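Local structure of protein PTHB1 (Homo sapiens, 4YD8) at residues L165-Q170 with Y209-L214; R177-F182 with F197-S202; R54-H59 with G356-S361; L29-V34 with G340-L345; K285-S290 with H317-V322. The protein contributes this N-terminal seven-bladed beta-propeller to the BBSome, thought to be a coat complex that sorts specific membrane proteins to primary cilia. All coordinates share one frame; numbering follows the deposited sequence.

How the contacts relate
All five contacts join neighbouring blades of the propeller. Contacts 1 and 2 belong to one interface, between the blade that ends with strand 172-178 and the blade that starts with strand 188-191; their centres are 13 Å apart. They touch: L165 N is probably hydrogen-bonded to R177 O (2.7 Å), and L214 CD1 packs on F197 CD2 (3.3 Å). Contacts 3 and 4 share the interface where the last blade meets the first. Their centres are 10 Å apart, and C360 SG lies 4.0 Å from L342 CD1. Contacts 1 and 3 lie on opposite sides of the chain's centre, with their own centres 34 Å apart. Contact 5 touches no other; it reaches the same sheet as contacts 3 and 4, with nearest atoms about 9 Å from contact 3.

Contact 1. Residues L165-Q170 with Y209-L214; sequences LMVFEQ and YKYQVL
Y211 points its hydroxyl end at V167 and E169. Its CG is anti to the backbone N (chi1 179°), and the ring reaches across to strand 164-169. V167 CG1 lies at the ring edge, near the ring plane, 3.9 Å from Y211 OH and 4.2 Å from Y211 CE1. The extended E169 side chain crosses Y211 at about a right angle; its carboxylate plane is turned 36° from the ring. This is a loose approach, made by one of two E169 conformers, and no hydrogen bond forms. F147 meets the same ring. Strand 164-169 is the third strand of one propeller blade. The opposing residues end the third strand of the next blade and open the short helix 211-216, with K210 at its N-cap. The Y211 side chain is about 9 Å from G145, which is critical for protein stability. L165 and L214 form the second patch. They meet at about a right angle through one methyl each, L165 CD1 and L214 CD1, 4.0 Å apart. One turn of helix holds L214: its N donates to K210 O (3.0 Å).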
# COMPACT_ATOMS: atom_id res chain seq x y z
N LEU A 165 -6.05 -4.20 -17.81
CA LEU A 165 -4.93 -4.63 -16.98
C LEU A 165 -3.71 -4.78 -17.87
O LEU A 165 -3.73 -5.55 -18.84
CB LEU A 165 -5.23 -5.94 -16.26
CG LEU A 165 -6.42 -5.95 -15.29
CD1 LEU A 165 -6.43 -7.28 -14.55
CD2 LEU A 165 -6.35 -4.79 -14.31
N MSE A 166 -2.67 -4.01 -17.55
CA MSE A 166 -1.45 -3.95 -18.34
C MSE A 166 -0.31 -4.55 -17.53
O MSE A 166 0.05 -4.05 -16.46
CB MSE A 166 -1.15 -2.49 -18.73
CG MSE A 166 -2.34 -1.79 -19.45
SE MSE A 166 -2.02 0.08 -19.98
CE MSE A 166 -2.13 0.92 -18.19
N VAL A 167 0.23 -5.66 -18.03
CA VAL A 167 1.21 -6.44 -17.30
C VAL A 167 2.60 -6.20 -17.87
O VAL A 167 2.81 -6.27 -19.08
CB VAL A 167 0.88 -7.95 -17.36
CG1 VAL A 167 1.98 -8.77 -16.71
CG2 VAL A 167 -0.47 -8.22 -16.68
N PHE A 168 3.52 -5.89 -16.97
CA PHE A 168 4.91 -5.62 -17.32
C PHE A 168 5.82 -6.63 -16.65
O PHE A 168 5.79 -6.80 -15.43
CB PHE A 168 5.31 -4.20 -16.90
CG PHE A 168 4.55 -3.13 -17.64
CD1 PHE A 168 3.30 -2.71 -17.20
CD2 PHE A 168 5.08 -2.56 -18.79
CE1 PHE A 168 2.60 -1.74 -17.90
CE2 PHE A 168 4.39 -1.58 -19.48
CZ PHE A 168 3.15 -1.17 -19.03
N GLU A 169 6.63 -7.32 -17.45
CA GLU A 169 7.60 -8.26 -16.94
C GLU A 169 8.91 -7.51 -16.76
O GLU A 169 9.79 -7.56 -17.62
CB GLU A 169 7.74 -9.46 -17.89
CG GLU A 169 6.47 -10.29 -18.00
CD GLU A 169 6.60 -11.46 -18.97
OE1 GLU A 169 7.57 -11.49 -19.75
OE2 GLU A 169 5.73 -12.35 -18.94
N GLN A 170 9.00 -6.78 -15.65
CA GLN A 170 10.14 -5.93 -15.34
C GLN A 170 10.42 -4.99 -16.52
O GLN A 170 9.57 -4.17 -16.85
CB GLN A 170 11.35 -6.80 -14.94
CG GLN A 170 10.97 -7.67 -13.70
CD GLN A 170 12.09 -8.56 -13.18
OE1 GLN A 170 12.68 -9.34 -13.93
NE2 GLN A 170 12.36 -8.48 -11.87
N TYR A 209 -9.47 -12.86 -11.02
CA TYR A 209 -9.06 -13.32 -12.34
C TYR A 209 -7.73 -14.06 -12.27
O TYR A 209 -6.74 -13.50 -11.82
CB TYR A 209 -8.91 -12.14 -13.30
CG TYR A 209 -10.18 -11.39 -13.56
CD1 TYR A 209 -10.54 -10.31 -12.76
CD2 TYR A 209 -11.03 -11.75 -14.60
CE1 TYR A 209 -11.72 -9.62 -12.98
CE2 TYR A 209 -12.22 -11.06 -14.83
CZ TYR A 209 -12.55 -9.99 -14.01
OH TYR A 209 -13.71 -9.28 -14.22
N LYS A 210 -7.70 -15.31 -12.74
CA LYS A 210 -6.46 -16.08 -12.79
C LYS A 210 -5.47 -15.46 -13.76
O LYS A 210 -5.83 -15.08 -14.88
CB LYS A 210 -6.75 -17.53 -13.20
CG LYS A 210 -7.61 -18.30 -12.23
CD LYS A 210 -7.01 -19.67 -11.92
CE LYS A 210 -6.04 -19.62 -10.73
NZ LYS A 210 -4.74 -18.92 -11.00
N TYR A 211 -4.21 -15.34 -13.32
CA TYR A 211 -3.17 -14.77 -14.17
C TYR A 211 -3.03 -15.48 -15.52
O TYR A 211 -2.93 -14.83 -16.57
CB TYR A 211 -1.82 -14.80 -13.47
CG TYR A 211 -0.71 -14.24 -14.34
CD1 TYR A 211 -0.63 -12.88 -14.58
CD2 TYR A 211 0.23 -15.07 -14.92
CE1 TYR A 211 0.36 -12.36 -15.37
CE2 TYR A 211 1.24 -14.55 -15.72
CZ TYR A 211 1.29 -13.19 -15.94
OH TYR A 211 2.28 -12.65 -16.73
N GLN A 212 -3.03 -16.81 -15.51
CA GLN A 212 -2.83 -17.55 -16.76
C GLN A 212 -4.03 -17.40 -17.69
O GLN A 212 -3.86 -17.36 -18.90
CB GLN A 212 -2.54 -19.02 -16.49
CG GLN A 212 -1.22 -19.27 -15.72
CD GLN A 212 0.03 -18.83 -16.49
OE1 GLN A 212 -0.01 -18.61 -17.70
NE2 GLN A 212 1.14 -18.70 -15.77
N VAL A 213 -5.22 -17.30 -17.12
CA VAL A 213 -6.41 -17.05 -17.92
C VAL A 213 -6.30 -15.68 -18.58
O VAL A 213 -6.59 -15.53 -19.76
CB VAL A 213 -7.70 -17.13 -17.07
CG1 VAL A 213 -8.88 -16.53 -17.82
CG2 VAL A 213 -7.98 -18.56 -16.69
N LEU A 214 -5.84 -14.69 -17.83
CA LEU A 214 -5.54 -13.38 -18.39
C LEU A 214 -4.50 -13.46 -19.50
O LEU A 214 -4.71 -12.95 -20.59
CB LEU A 214 -5.04 -12.42 -17.30
CG LEU A 214 -6.15 -11.61 -16.65
CD1 LEU A 214 -5.72 -11.14 -15.29
CD2 LEU A 214 -6.47 -10.41 -17.52

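Contact 2. Residues R177-F182 with F197-S202; sequences RFLPGF and FLTVSS
One water carries the polar part of this contact, joining G181 to S201. It is hydrogen-bonded to G181 O, probably as donor, at 2.8 Å, and to S201 OG, also at 2.8 Å. The hydroxyl of S201 sits between its own backbone N and carbonyl carbon (chi1 67°). From there S201 OG also takes a weak hydrogen bond from Q205 N, so the hydroxyl has a water and a weak backbone partner. No direct hydrogen bond links 177-182 with 197-202.

The van der Waals contacts are few. S201 CB rests 3.8 Å from G181 O, so the serine meets the glycine both directly and through the water. Nearer the start of each segment, L179 CD1 approaches T199 CG2 at 4.4 Å, a loose methyl-to-methyl approach. T199 OG1 lies to the side and is hydrogen-bonded to P187 O.

The contact lies between two successive blades of the propeller. Residues 177-182 finish the outermost strand of one blade and enter the connection to the next. Strand 196-200 is the second strand of that next blade. Its neighbour, strand 205-210, adds Y209, which L179 and P180 both touch.

Backbone conformation shapes the connection at G181. Its phi is positive (63°), a value that glycine adopts easily, and the chain turns here.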
# COMPACT_ATOMS: atom_id res chain seq x y z
N ARG A 177 -5.10 -6.65 -21.15
CA ARG A 177 -6.44 -7.25 -21.27
C ARG A 177 -7.49 -6.34 -20.68
O ARG A 177 -7.32 -5.84 -19.57
CB ARG A 177 -6.49 -8.60 -20.54
CG ARG A 177 -5.41 -9.59 -20.93
CD ARG A 177 -5.66 -10.19 -22.30
NE ARG A 177 -4.61 -11.15 -22.64
CZ ARG A 177 -3.69 -10.97 -23.58
NH1 ARG A 177 -3.69 -9.86 -24.32
NH2 ARG A 177 -2.78 -11.90 -23.81
N PHE A 178 -8.59 -6.13 -21.40
CA PHE A 178 -9.72 -5.38 -20.85
C PHE A 178 -10.57 -6.23 -19.91
O PHE A 178 -10.97 -7.33 -20.26
CB PHE A 178 -10.62 -4.84 -21.96
CG PHE A 178 -10.04 -3.69 -22.72
CD1 PHE A 178 -9.81 -2.47 -22.10
CD2 PHE A 178 -9.74 -3.82 -24.07
CE1 PHE A 178 -9.28 -1.41 -22.81
CE2 PHE A 178 -9.21 -2.77 -24.78
CZ PHE A 178 -8.98 -1.56 -24.15
N LEU A 179 -10.86 -5.68 -18.74
CA LEU A 179 -11.83 -6.28 -17.80
C LEU A 179 -13.27 -6.21 -18.30
O LEU A 179 -13.72 -5.16 -18.73
CB LEU A 179 -11.78 -5.56 -16.46
CG LEU A 179 -10.48 -5.70 -15.66
CD1 LEU A 179 -10.57 -4.86 -14.41
CD2 LEU A 179 -10.26 -7.15 -15.32
N PRO A 180 -14.01 -7.32 -18.18
CA PRO A 180 -15.44 -7.28 -18.46
C PRO A 180 -16.21 -6.75 -17.25
O PRO A 180 -15.66 -6.72 -16.13
CB PRO A 180 -15.78 -8.74 -18.75
CG PRO A 180 -14.83 -9.50 -17.87
CD PRO A 180 -13.56 -8.68 -17.80
N GLY A 181 -17.44 -6.30 -17.48
CA GLY A 181 -18.30 -5.81 -16.41
C GLY A 181 -17.73 -4.57 -15.74
O GLY A 181 -17.88 -4.37 -14.53
N PHE A 182 -17.05 -3.75 -16.55
CA PHE A 182 -16.27 -2.63 -16.04
C PHE A 182 -17.00 -1.31 -16.20
O PHE A 182 -17.55 -1.04 -17.26
CB PHE A 182 -14.91 -2.56 -16.76
CG PHE A 182 -14.02 -1.44 -16.27
CD1 PHE A 182 -13.15 -1.64 -15.19
CD2 PHE A 182 -14.03 -0.20 -16.89
CE1 PHE A 182 -12.33 -0.61 -14.74
CE2 PHE A 182 -13.22 0.83 -16.43
CZ PHE A 182 -12.37 0.62 -15.36
N PHE A 197 -5.54 -11.87 -9.87
CA PHE A 197 -5.78 -10.46 -9.62
C PHE A 197 -7.16 -10.26 -9.04
O PHE A 197 -8.14 -10.83 -9.53
CB PHE A 197 -5.64 -9.63 -10.90
CG PHE A 197 -4.25 -9.63 -11.48
CD1 PHE A 197 -3.23 -8.96 -10.83
CD2 PHE A 197 -3.98 -10.29 -12.66
CE1 PHE A 197 -1.94 -8.96 -11.36
CE2 PHE A 197 -2.69 -10.28 -13.19
CZ PHE A 197 -1.68 -9.62 -12.53
N LEU A 198 -7.25 -9.44 -8.00
CA LEU A 198 -8.54 -9.16 -7.37
C LEU A 198 -8.89 -7.69 -7.57
O LEU A 198 -8.04 -6.81 -7.46
CB LEU A 198 -8.50 -9.52 -5.87
CG LEU A 198 -8.67 -11.03 -5.67
CD1 LEU A 198 -7.38 -11.82 -5.93
CD2 LEU A 198 -9.19 -11.33 -4.31
N THR A 199 -10.16 -7.43 -7.88
CA THR A 199 -10.62 -6.06 -7.91
C THR A 199 -12.06 -6.01 -7.44
O THR A 199 -12.65 -7.05 -7.12
CB THR A 199 -10.47 -5.44 -9.32
OG1 THR A 199 -10.73 -4.03 -9.25
CG2 THR A 199 -11.43 -6.11 -10.33
N VAL A 200 -12.62 -4.81 -7.32
CA VAL A 200 -14.05 -4.66 -7.05
C VAL A 200 -14.66 -3.72 -8.07
O VAL A 200 -14.17 -2.61 -8.27
CB VAL A 200 -14.33 -4.13 -5.65
CG1 VAL A 200 -15.82 -4.30 -5.32
CG2 VAL A 200 -13.44 -4.82 -4.60
N SER A 201 -15.74 -4.15 -8.71
CA SER A 201 -16.33 -3.39 -9.80
C SER A 201 -17.34 -2.37 -9.30
O SER A 201 -17.72 -2.38 -8.13
CB SER A 201 -17.02 -4.33 -10.80
OG SER A 201 -18.14 -4.94 -10.19
N SER A 202 -17.81 -1.52 -10.21
CA SER A 202 -18.81 -0.51 -9.84
C SER A 202 -20.15 -1.12 -9.47
O SER A 202 -20.93 -0.50 -8.74
CB SER A 202 -18.99 0.50 -10.98
OG SER A 202 -17.80 1.24 -11.16
O HOH W 1 -18.52 -6.35 -12.63

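Contact 3. Residues R54-H59 with G356-S361; sequences RIFSPH and GHLQCS
L358 reaches F56 across the interface, and its side chain can be followed outward. The CB leaves strand 357-362 on the side that faces F56. CG is anti to the backbone N (chi1 -179°), which sends the branch point away from its own strand. The two methyls then part. CD1 turns aside and packs on L29 of strand 29-32. CD2 continues outward, anti to CA, and makes the contact with the ring. It lies 4.0 Å from both F56 CE1 and F56 CD1, approaching the ring obliquely. I44 and V350 also touch the L358 side chain, so the leucine is buried between sheets.

These sheets are the first and last blades of the seven-bladed propeller. Strand 52-56 is the third strand of the first blade. Strand 357-362 lies beside strand 8-17, so the N-terminal strand and the C-terminal strands complete the last blade together. That pairing closes the ring in the manner known as Velcro closure. Strand 8-17 also supplies W14, whose ring packs edge-to-face with F56 and touches P58.

Two residues further along each segment, P58 meets C360. The proline ring presents CG to the sulfur, with P58 CG 3.8 Å from C360 SG. The backbones draw closer here: the CA atoms of P58 and C360 are 8.2 Å apart, against 10.4 Å for those of F56 and L358.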
# COMPACT_ATOMS: atom_id res chain seq x y z
N ARG A 54 9.50 11.86 -1.92
CA ARG A 54 10.31 12.08 -0.71
C ARG A 54 10.58 10.75 -0.00
O ARG A 54 9.72 9.90 0.06
CB ARG A 54 9.61 13.06 0.24
CG ARG A 54 9.42 14.46 -0.36
CD ARG A 54 8.54 15.37 0.51
NE ARG A 54 8.45 16.72 -0.06
CZ ARG A 54 7.38 17.20 -0.70
NH1 ARG A 54 6.31 16.44 -0.88
NH2 ARG A 54 7.38 18.44 -1.16
N ILE A 55 11.79 10.61 0.54
CA ILE A 55 12.14 9.43 1.31
C ILE A 55 12.68 9.86 2.67
O ILE A 55 13.59 10.70 2.74
CB ILE A 55 13.20 8.57 0.60
CG1 ILE A 55 12.74 8.18 -0.81
CG2 ILE A 55 13.52 7.31 1.44
CD1 ILE A 55 13.80 7.34 -1.58
N PHE A 56 12.12 9.32 3.74
CA PHE A 56 12.50 9.68 5.11
C PHE A 56 13.03 8.49 5.90
O PHE A 56 12.57 7.36 5.74
CB PHE A 56 11.33 10.26 5.92
CG PHE A 56 10.75 11.53 5.37
CD1 PHE A 56 9.74 11.48 4.41
CD2 PHE A 56 11.19 12.77 5.82
CE1 PHE A 56 9.19 12.65 3.91
CE2 PHE A 56 10.64 13.95 5.32
CZ PHE A 56 9.64 13.88 4.36
N SER A 57 13.95 8.78 6.81
CA SER A 57 14.34 7.84 7.85
C SER A 57 14.24 8.60 9.17
O SER A 57 15.19 9.19 9.62
CB SER A 57 15.76 7.30 7.61
OG SER A 57 16.07 6.27 8.52
N PRO A 58 13.04 8.61 9.76
CA PRO A 58 12.77 9.50 10.90
C PRO A 58 13.50 9.10 12.18
O PRO A 58 13.71 7.92 12.45
CB PRO A 58 11.25 9.38 11.09
CG PRO A 58 10.87 8.11 10.42
CD PRO A 58 11.84 7.90 9.30
N HIS A 59 13.86 10.10 12.96
CA HIS A 59 14.49 9.90 14.26
C HIS A 59 13.79 10.79 15.27
O HIS A 59 13.36 11.88 14.93
CB HIS A 59 15.99 10.23 14.22
CG HIS A 59 16.78 9.34 13.33
ND1 HIS A 59 16.84 9.50 11.96
CD2 HIS A 59 17.55 8.26 13.60
CE1 HIS A 59 17.61 8.57 11.43
NE2 HIS A 59 18.05 7.80 12.41
N GLY A 356 -0.97 16.10 3.54
CA GLY A 356 0.46 15.93 3.72
C GLY A 356 0.98 15.92 5.14
O GLY A 356 2.17 16.09 5.35
N HIS A 357 0.10 15.71 6.11
CA HIS A 357 0.58 15.50 7.48
C HIS A 357 1.05 14.05 7.60
O HIS A 357 0.29 13.11 7.37
CB HIS A 357 -0.50 15.81 8.51
CG HIS A 357 -0.86 17.27 8.56
ND1 HIS A 357 -0.26 18.15 9.43
CD2 HIS A 357 -1.74 17.99 7.83
CE1 HIS A 357 -0.77 19.36 9.25
NE2 HIS A 357 -1.66 19.29 8.28
N LEU A 358 2.32 13.90 7.93
CA LEU A 358 2.94 12.58 8.02
C LEU A 358 3.42 12.37 9.44
O LEU A 358 4.18 13.19 9.97
CB LEU A 358 4.10 12.48 7.03
CG LEU A 358 4.87 11.15 6.94
CD1 LEU A 358 3.97 10.03 6.43
CD2 LEU A 358 6.09 11.32 6.05
N GLN A 359 3.00 11.28 10.07
CA GLN A 359 3.28 11.08 11.50
C GLN A 359 3.67 9.64 11.84
O GLN A 359 3.05 8.68 11.33
CB GLN A 359 2.06 11.48 12.34
CG GLN A 359 2.25 11.24 13.86
CD GLN A 359 1.16 11.90 14.67
OE1 GLN A 359 0.00 11.48 14.62
NE2 GLN A 359 1.52 12.94 15.42
N CYS A 360 4.66 9.48 12.71
CA CYS A 360 5.02 8.16 13.23
C CYS A 360 4.58 8.07 14.68
O CYS A 360 4.79 9.01 15.45
CB CYS A 360 6.53 7.91 13.16
SG CYS A 360 7.23 7.95 11.50
N SER A 361 4.00 6.94 15.05
CA SER A 361 3.59 6.72 16.43
C SER A 361 3.80 5.27 16.85
O SER A 361 4.00 4.38 16.01
CB SER A 361 2.13 7.12 16.63
OG SER A 361 1.30 6.40 15.76

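Contact 4. Residues L29-V34 with G340-L345; sequences LCLANV and GCLHDL
L31 meets G340 and L342 with aliphatic branches, and neither partner offers it a ring. The aromatic ring of the two segments is that of H343, which meets the ring of W13 with the planes at about 35° and takes no part across the contact. The contact joins the innermost strands of two adjacent propeller blades. Strand 29-32 belongs to the first blade and strand 334-342 to the last.

L31 has two conformers, and the distances here hold for one of them. Its first torsion in that conformer (chi1 -106°) lies away from a staggered value, so the side chain may be somewhat mobile. L31 spreads its two methyls over two partners. CD1 takes the backbone of G340, lying 3.5 Å from G340 N and 3.8 Å from G340 CA. G340 has no side chain, and the methyl can therefore come right up to the main chain. The CA atoms of L31 and G340 are only 6.5 Å apart.

The other methyl of L31, CD2, packs on the fork of L342. It is 3.9 Å from L342 CD2 and 4.1 Å from L342 CD1. I44 and V350 touch L31 as well, one from each blade.

A type I' turn starts at L342 and ends at L345. It is closed by two backbone hydrogen bonds, L342 N to L345 O at 3.1 Å and L345 N to L342 O at 2.9 Å.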
# COMPACT_ATOMS: atom_id res chain seq x y z
N LEU A 29 1.69 6.35 -0.05
CA LEU A 29 2.56 6.02 1.10
C LEU A 29 3.12 4.60 1.00
O LEU A 29 2.36 3.64 0.83
CB LEU A 29 1.76 6.18 2.40
CG LEU A 29 2.50 5.74 3.67
CD1 LEU A 29 3.73 6.62 3.91
CD2 LEU A 29 1.54 5.76 4.87
N CYS A 30 4.43 4.46 1.13
CA CYS A 30 5.04 3.15 1.12
C CYS A 30 6.09 3.07 2.22
O CYS A 30 6.83 4.03 2.46
CB CYS A 30 5.67 2.88 -0.26
SG CYS A 30 6.37 1.24 -0.42
N LEU A 31 6.10 1.95 2.92
CA LEU A 31 7.08 1.67 3.97
C LEU A 31 7.92 0.47 3.57
O LEU A 31 7.41 -0.65 3.52
CB LEU A 31 6.39 1.40 5.30
CG LEU A 31 6.38 2.40 6.46
CD1 LEU A 31 5.66 1.78 7.66
CD2 LEU A 31 7.80 2.84 6.85
N ALA A 32 9.20 0.67 3.28
CA ALA A 32 10.01 -0.44 2.80
C ALA A 32 11.50 -0.18 2.93
O ALA A 32 11.93 0.97 3.06
CB ALA A 32 9.68 -0.73 1.31
N ASN A 33 12.28 -1.26 2.88
CA ASN A 33 13.73 -1.15 2.96
C ASN A 33 14.27 -0.83 1.58
O ASN A 33 14.97 -1.64 0.97
CB ASN A 33 14.33 -2.44 3.51
CG ASN A 33 15.83 -2.32 3.75
OD1 ASN A 33 16.38 -1.23 3.74
ND2 ASN A 33 16.49 -3.46 3.95
N VAL A 34 13.94 0.37 1.09
CA VAL A 34 14.09 0.71 -0.32
C VAL A 34 15.56 0.88 -0.72
O VAL A 34 15.91 0.75 -1.90
CB VAL A 34 13.28 2.01 -0.66
CG1 VAL A 34 13.88 3.24 0.02
CG2 VAL A 34 13.16 2.21 -2.18
N GLY A 340 5.56 -0.62 10.24
CA GLY A 340 6.86 -1.14 9.86
C GLY A 340 7.92 -0.95 10.90
O GLY A 340 7.63 -0.65 12.06
N CYS A 341 9.16 -1.14 10.48
CA CYS A 341 10.29 -1.06 11.38
C CYS A 341 11.06 0.24 11.19
O CYS A 341 11.72 0.45 10.16
CB CYS A 341 11.22 -2.26 11.16
SG CYS A 341 12.62 -2.30 12.27
N LEU A 342 10.97 1.11 12.19
CA LEU A 342 11.59 2.42 12.16
C LEU A 342 12.22 2.66 13.51
O LEU A 342 11.74 2.13 14.50
CB LEU A 342 10.56 3.51 11.88
CG LEU A 342 9.77 3.36 10.57
CD1 LEU A 342 8.58 4.28 10.57
CD2 LEU A 342 10.66 3.69 9.40
N HIS A 343 13.31 3.43 13.54
CA HIS A 343 13.99 3.75 14.79
C HIS A 343 14.37 2.45 15.52
O HIS A 343 14.38 2.39 16.75
CB HIS A 343 13.08 4.65 15.66
CG HIS A 343 13.74 5.15 16.92
ND1 HIS A 343 15.03 5.65 16.94
CD2 HIS A 343 13.27 5.25 18.19
CE1 HIS A 343 15.33 6.02 18.18
NE2 HIS A 343 14.28 5.79 18.95
N ASP A 344 14.67 1.43 14.73
CA ASP A 344 15.09 0.11 15.21
C ASP A 344 14.05 -0.58 16.08
O ASP A 344 14.38 -1.42 16.91
CB ASP A 344 16.40 0.23 15.99
CG ASP A 344 17.49 0.90 15.19
OD1 ASP A 344 17.69 0.52 14.01
OD2 ASP A 344 18.14 1.83 15.72
N LEU A 345 12.79 -0.21 15.86
CA LEU A 345 11.65 -0.76 16.58
C LEU A 345 10.64 -1.32 15.61
O LEU A 345 10.41 -0.73 14.56
CB LEU A 345 10.99 0.34 17.43
CG LEU A 345 11.88 0.88 18.54
CD1 LEU A 345 11.36 2.20 19.05
CD2 LEU A 345 11.97 -0.13 19.65

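Contact 5. Residues K285-S290 with H317-V322; sequences KKLDWS and HIYQDV
A water gripped by three groups links D288 to Y319. It is hydrogen-bonded to Y319 OH at 3.2 Å and accepts a hydrogen bond from D288 N, also at 3.2 Å. It gives a weak one to D288 OD2. Strand 281-286 is the outermost strand of one propeller blade, and strand 315-320 is the third strand of the next. The contact joins the end of one blade, and the loop after it, to its neighbour. L287 CD2 lies 4.3 Å from Y319 OH. K285 carries most of the packing. K285 CB sits 3.7 Å from V322 CG1. The lysine chain then bends at chi2 (73°), which leads CD and CE along the V322 carbonyl. K285 CE comes within 3.5 Å of V322 O, and the ammonium makes no hydrogen bond to this carbonyl. K285 CE also approaches the Y319 ring obliquely, 4.2 Å from Y319 CE2, with the two side chains crossing at about a right angle.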
# COMPACT_ATOMS: atom_id res chain seq x y z
N LYS A 285 -17.80 -7.51 9.20
CA LYS A 285 -18.12 -6.65 10.31
C LYS A 285 -18.70 -5.33 9.80
O LYS A 285 -18.06 -4.66 8.99
CB LYS A 285 -16.85 -6.39 11.12
CG LYS A 285 -16.88 -5.13 11.98
CD LYS A 285 -17.77 -5.31 13.17
CE LYS A 285 -17.38 -4.33 14.28
NZ LYS A 285 -18.24 -4.54 15.46
N LYS A 286 -19.89 -4.96 10.27
CA LYS A 286 -20.45 -3.65 9.97
C LYS A 286 -19.66 -2.58 10.72
O LYS A 286 -19.44 -2.69 11.91
CB LYS A 286 -21.93 -3.59 10.35
CG LYS A 286 -22.52 -2.19 10.26
CD LYS A 286 -24.03 -2.20 10.45
CE LYS A 286 -24.63 -0.82 10.23
NZ LYS A 286 -24.22 -0.25 8.92
N LEU A 287 -19.24 -1.55 10.01
CA LEU A 287 -18.49 -0.48 10.63
C LEU A 287 -19.44 0.60 11.16
O LEU A 287 -20.40 0.95 10.51
CB LEU A 287 -17.49 0.10 9.64
CG LEU A 287 -16.41 -0.91 9.23
CD1 LEU A 287 -15.59 -0.35 8.10
CD2 LEU A 287 -15.52 -1.26 10.41
N ASP A 288 -19.16 1.11 12.36
CA ASP A 288 -20.03 2.10 12.99
C ASP A 288 -19.65 3.53 12.61
O ASP A 288 -20.28 4.49 13.06
CB ASP A 288 -19.98 1.93 14.51
CG ASP A 288 -20.68 0.67 14.97
OD1 ASP A 288 -21.67 0.26 14.33
OD2 ASP A 288 -20.23 0.07 15.98
N TRP A 289 -18.62 3.67 11.79
CA TRP A 289 -18.10 4.96 11.35
C TRP A 289 -17.62 4.80 9.90
O TRP A 289 -17.19 3.72 9.53
CB TRP A 289 -16.96 5.44 12.25
N SER A 290 -17.69 5.86 9.10
CA SER A 290 -17.19 5.82 7.72
C SER A 290 -15.67 5.67 7.67
O SER A 290 -14.95 6.55 8.13
CB SER A 290 -17.58 7.07 6.94
OG SER A 290 -18.99 7.19 6.84
N HIS A 317 -8.57 2.80 14.62
CA HIS A 317 -9.02 1.63 15.38
C HIS A 317 -8.20 0.40 15.05
O HIS A 317 -7.74 0.24 13.93
CB HIS A 317 -10.49 1.31 15.09
CG HIS A 317 -11.43 2.38 15.53
ND1 HIS A 317 -12.24 3.06 14.65
CD2 HIS A 317 -11.68 2.91 16.75
CE1 HIS A 317 -12.96 3.95 15.31
NE2 HIS A 317 -12.64 3.88 16.58
N ILE A 318 -8.02 -0.48 16.04
CA ILE A 318 -7.45 -1.79 15.79
C ILE A 318 -8.45 -2.86 16.16
O ILE A 318 -8.92 -2.89 17.28
CB ILE A 318 -6.17 -2.04 16.60
CG1 ILE A 318 -5.02 -1.21 16.04
CG2 ILE A 318 -5.79 -3.51 16.52
CD1 ILE A 318 -3.73 -1.35 16.88
N TYR A 319 -8.77 -3.71 15.19
CA TYR A 319 -9.63 -4.88 15.40
C TYR A 319 -8.81 -6.16 15.39
O TYR A 319 -7.92 -6.32 14.57
CB TYR A 319 -10.69 -4.94 14.28
CG TYR A 319 -11.61 -3.76 14.31
CD1 TYR A 319 -11.30 -2.60 13.62
CD2 TYR A 319 -12.78 -3.79 15.06
CE1 TYR A 319 -12.14 -1.50 13.66
CE2 TYR A 319 -13.62 -2.70 15.11
CZ TYR A 319 -13.30 -1.56 14.41
OH TYR A 319 -14.14 -0.48 14.46
N GLN A 320 -9.11 -7.06 16.32
CA GLN A 320 -8.70 -8.44 16.19
C GLN A 320 -9.91 -9.20 15.67
O GLN A 320 -10.91 -9.32 16.38
CB GLN A 320 -8.23 -9.02 17.53
CG GLN A 320 -7.70 -10.45 17.39
CD GLN A 320 -7.10 -10.99 18.69
OE1 GLN A 320 -7.36 -10.46 19.77
NE2 GLN A 320 -6.30 -12.03 18.59
N ASP A 321 -9.81 -9.69 14.44
CA ASP A 321 -10.95 -10.23 13.69
C ASP A 321 -12.00 -9.12 13.62
O ASP A 321 -11.73 -8.10 12.99
CB ASP A 321 -11.47 -11.53 14.33
CG ASP A 321 -10.44 -12.65 14.26
OD1 ASP A 321 -9.56 -12.59 13.37
OD2 ASP A 321 -10.51 -13.59 15.09
N VAL A 322 -13.16 -9.26 14.27
CA VAL A 322 -14.14 -8.17 14.24
C VAL A 322 -14.25 -7.44 15.58
O VAL A 322 -15.13 -6.60 15.78
CB VAL A 322 -15.57 -8.69 13.83
CG1 VAL A 322 -15.49 -9.56 12.58
CG2 VAL A 322 -16.23 -9.46 14.97
O HOH W 2 -17.35 -0.59 14.31